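Acetyltransferase-like, GNAT family (Bacteroides thetaiotaomicron, PDB 3EY5) probably transfers an acetyl group from acetyl-CoA to an amine, as an N-acetyltransferase of the GNAT family. Local coordinates at residues R120-Y125 against F130-K135. Numbering follows the deposited sequence. Where two conformers were deposited one is given.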
loop_
_atom_site.group_PDB
_atom_site.type_symbol
_atom_site.label_atom_id
_atom_site.label_comp_id
_atom_site.label_asym_id
_atom_site.label_seq_id
_atom_site.Cartn_x
_atom_site.Cartn_y
_atom_site.Cartn_z
ATOM N N ARG A 120 10.094 12.566 -6.537
ATOM C CA ARG A 120 10.958 11.977 -5.516
ATOM C C ARG A 120 10.507 10.582 -5.052
ATOM O O ARG A 120 11.344 9.682 -4.832
ATOM C CB ARG A 120 11.091 12.922 -4.317
ATOM C CG ARG A 120 12.409 13.704 -4.282
ATOM C CD ARG A 120 12.272 15.142 -4.772
ATOM N NE ARG A 120 12.328 15.258 -6.225
ATOM C CZ ARG A 120 12.584 16.390 -6.879
ATOM N NH1 ARG A 120 12.609 16.393 -8.211
ATOM N NH2 ARG A 120 12.821 17.517 -6.208
ATOM N N ARG A 121 9.186 10.395 -4.898
ATOM C CA ARG A 121 8.634 9.100 -4.462
ATOM C C ARG A 121 8.973 8.048 -5.510
ATOM O O ARG A 121 9.368 6.972 -5.180
ATOM C CB ARG A 121 7.103 9.115 -4.312
ATOM C CG ARG A 121 6.435 10.126 -3.367
ATOM C CD ARG A 121 7.129 10.291 -2.018
ATOM N NE ARG A 121 6.683 9.369 -0.973
ATOM C CZ ARG A 121 6.201 9.748 0.214
ATOM N NH1 ARG A 121 6.094 11.039 0.521
ATOM N NH2 ARG A 121 5.834 8.829 1.109
ATOM N N ILE A 122 8.808 8.386 -6.787
ATOM C CA ILE A 122 9.103 7.426 -7.850
ATOM C C ILE A 122 10.588 7.058 -7.847
ATOM O O ILE A 122 10.923 5.869 -7.875
ATOM C CB ILE A 122 8.581 7.910 -9.217
ATOM C CG1 ILE A 122 7.062 7.719 -9.232
ATOM C CG2 ILE A 122 9.175 7.107 -10.350
ATOM C CD1 ILE A 122 6.363 8.617 -10.119
ATOM N N ASN A 123 11.483 8.050 -7.765
ATOM C CA ASN A 123 12.910 7.702 -7.677
ATOM C C ASN A 123 13.268 6.922 -6.403
ATOM O O ASN A 123 14.119 6.012 -6.440
ATOM C CB ASN A 123 13.822 8.924 -7.882
ATOM C CG ASN A 123 13.666 9.509 -9.294
ATOM O OD1 ASN A 123 13.795 8.796 -10.270
ATOM N ND2 ASN A 123 13.381 10.781 -9.389
ATOM N N PHE A 124 12.628 7.250 -5.294
ATOM C CA PHE A 124 12.815 6.442 -4.111
ATOM C C PHE A 124 12.448 4.958 -4.409
ATOM O O PHE A 124 13.242 4.053 -4.177
ATOM C CB PHE A 124 12.023 6.997 -2.944
ATOM C CG PHE A 124 11.943 6.076 -1.794
ATOM C CD1 PHE A 124 12.964 6.023 -0.872
ATOM C CD2 PHE A 124 10.850 5.244 -1.635
ATOM C CE1 PHE A 124 12.887 5.151 0.215
ATOM C CE2 PHE A 124 10.764 4.361 -0.547
ATOM C CZ PHE A 124 11.782 4.309 0.370
ATOM N N TYR A 125 11.274 4.713 -4.979
ATOM C CA TYR A 125 10.901 3.326 -5.224
ATOM C C TYR A 125 11.790 2.637 -6.269
ATOM O O TYR A 125 12.086 1.432 -6.131
ATOM C CB TYR A 125 9.434 3.212 -5.588
ATOM C CG TYR A 125 8.503 3.392 -4.399
ATOM C CD1 TYR A 125 8.467 2.445 -3.386
ATOM C CD2 TYR A 125 7.656 4.495 -4.299
ATOM C CE1 TYR A 125 7.641 2.576 -2.312
ATOM C CE2 TYR A 125 6.776 4.638 -3.202
ATOM C CZ TYR A 125 6.788 3.670 -2.221
ATOM O OH TYR A 125 5.961 3.763 -1.124
ATOM N N PHE A 130 11.805 -1.180 -7.586
ATOM C CA PHE A 130 10.523 -1.166 -8.273
ATOM C C PHE A 130 10.685 -0.577 -9.664
ATOM O O PHE A 130 11.423 0.402 -9.858
ATOM C CB PHE A 130 9.466 -0.382 -7.473
ATOM C CG PHE A 130 9.024 -1.082 -6.227
ATOM C CD1 PHE A 130 7.790 -1.706 -6.183
ATOM C CD2 PHE A 130 9.843 -1.129 -5.095
ATOM C CE1 PHE A 130 7.341 -2.352 -5.025
ATOM C CE2 PHE A 130 9.411 -1.796 -3.927
ATOM C CZ PHE A 130 8.154 -2.413 -3.899
ATOM N N THR A 131 9.979 -1.180 -10.620
ATOM C CA THR A 131 9.888 -0.696 -11.982
ATOM C C THR A 131 8.625 0.144 -12.144
ATOM O O THR A 131 7.523 -0.302 -11.772
ATOM C CB THR A 131 9.817 -1.868 -12.988
ATOM O OG1 THR A 131 10.986 -2.687 -12.853
ATOM C CG2 THR A 131 9.786 -1.357 -14.421
ATOM N N LEU A 132 8.791 1.342 -12.713
ATOM C CA LEU A 132 7.646 2.188 -13.063
ATOM C C LEU A 132 6.903 1.726 -14.333
ATOM O O LEU A 132 7.507 1.613 -15.390
ATOM C CB LEU A 132 8.079 3.638 -13.232
ATOM C CG LEU A 132 6.923 4.579 -13.608
ATOM C CD1 LEU A 132 5.916 4.638 -12.472
ATOM C CD2 LEU A 132 7.442 5.975 -13.956
ATOM N N TRP A 133 5.597 1.454 -14.211
ATOM C CA TRP A 133 4.735 1.186 -15.354
ATOM C C TRP A 133 4.057 2.469 -15.836
ATOM O O TRP A 133 3.306 3.131 -15.082
ATOM C CB TRP A 133 3.705 0.127 -14.978
ATOM C CG TRP A 133 4.293 -1.260 -14.956
ATOM C CD1 TRP A 133 5.635 -1.616 -15.150
ATOM C CD2 TRP A 133 3.594 -2.478 -14.731
ATOM N NE1 TRP A 133 5.777 -2.976 -15.046
ATOM C CE2 TRP A 133 4.549 -3.532 -14.795
ATOM C CE3 TRP A 133 2.254 -2.793 -14.469
ATOM C CZ2 TRP A 133 4.198 -4.866 -14.598
ATOM C CZ3 TRP A 133 1.914 -4.120 -14.270
ATOM C CH2 TRP A 133 2.879 -5.138 -14.340
ATOM N N GLU A 134 4.349 2.829 -17.086
ATOM C CA GLU A 134 3.818 4.029 -17.734
ATOM C C GLU A 134 2.456 3.768 -18.376
ATOM O O GLU A 134 2.218 4.196 -19.507
ATOM C CB GLU A 134 4.774 4.474 -18.845
ATOM C CG GLU A 134 6.244 4.190 -18.582
ATOM C CD GLU A 134 6.975 5.425 -18.114
ATOM O OE1 GLU A 134 8.224 5.468 -18.247
ATOM O OE2 GLU A 134 6.290 6.357 -17.624
ATOM N N LYS A 135 1.586 3.042 -17.700
ATOM C CA LYS A 135 0.315 2.716 -18.287
ATOM C C LYS A 135 -0.633 3.768 -17.755
ATOM O O LYS A 135 -0.405 4.319 -16.695
ATOM C CB LYS A 135 -0.087 1.293 -17.871
ATOM C CG LYS A 135 0.890 0.239 -18.394
ATOM C CD LYS A 135 0.520 -0.122 -19.822
ATOM C CE LYS A 135 1.661 -0.712 -20.621
ATOM N NZ LYS A 135 1.054 -1.251 -21.916
#
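Tyr125 and Phe130 join the helix 116-127 to the strand 131-134 that follows it in the GNAT acetyltransferase fold. The connection is short, and the strand then pairs antiparallel with strand 149-156.

One backbone hydrogen bond spans the turn. Phe130 N donates to Tyr125 O at 3.0 Å. The N-H...O angle of 163° makes it nearly straight. The amide sits tilted 34° from the plane of the Tyr125 carbonyl. The bond ties the last turn of the helix to Phe130. Phe130 CB and CD2 also pack against the same oxygen, with CD2 at 3.6 Å from Tyr125 O.

The two aromatic side chains lie side by side and point the same way. In Phe130 CG stands anti to the carbonyl carbon, beside the backbone N that makes the hydrogen bond. The rings form an edge-to-face pair, with centroids 5.7 Å apart. Their planes meet at 72°. The edge of Tyr125 is turned to one face of Phe130, where Tyr125 CD1 sits 4.2 Å above the Phe130 ring plane, offset toward the rim. Leu108 of strand 106-110 touches both side chains, and His156 meets the Phe130 ring.

Aliphatic packing continues the contact one helical turn earlier. Ile122 and Leu132 meet at an angle through methyl groups alone. Ile122 also touches Val110 of strand 106-110, and Leu132 touches Tyr152 and Met154 of strand 149-156, its strand partner. Ile122 CG2 lies anti to its own amide nitrogen and reaches Leu132 CD2 at 4.2 Å.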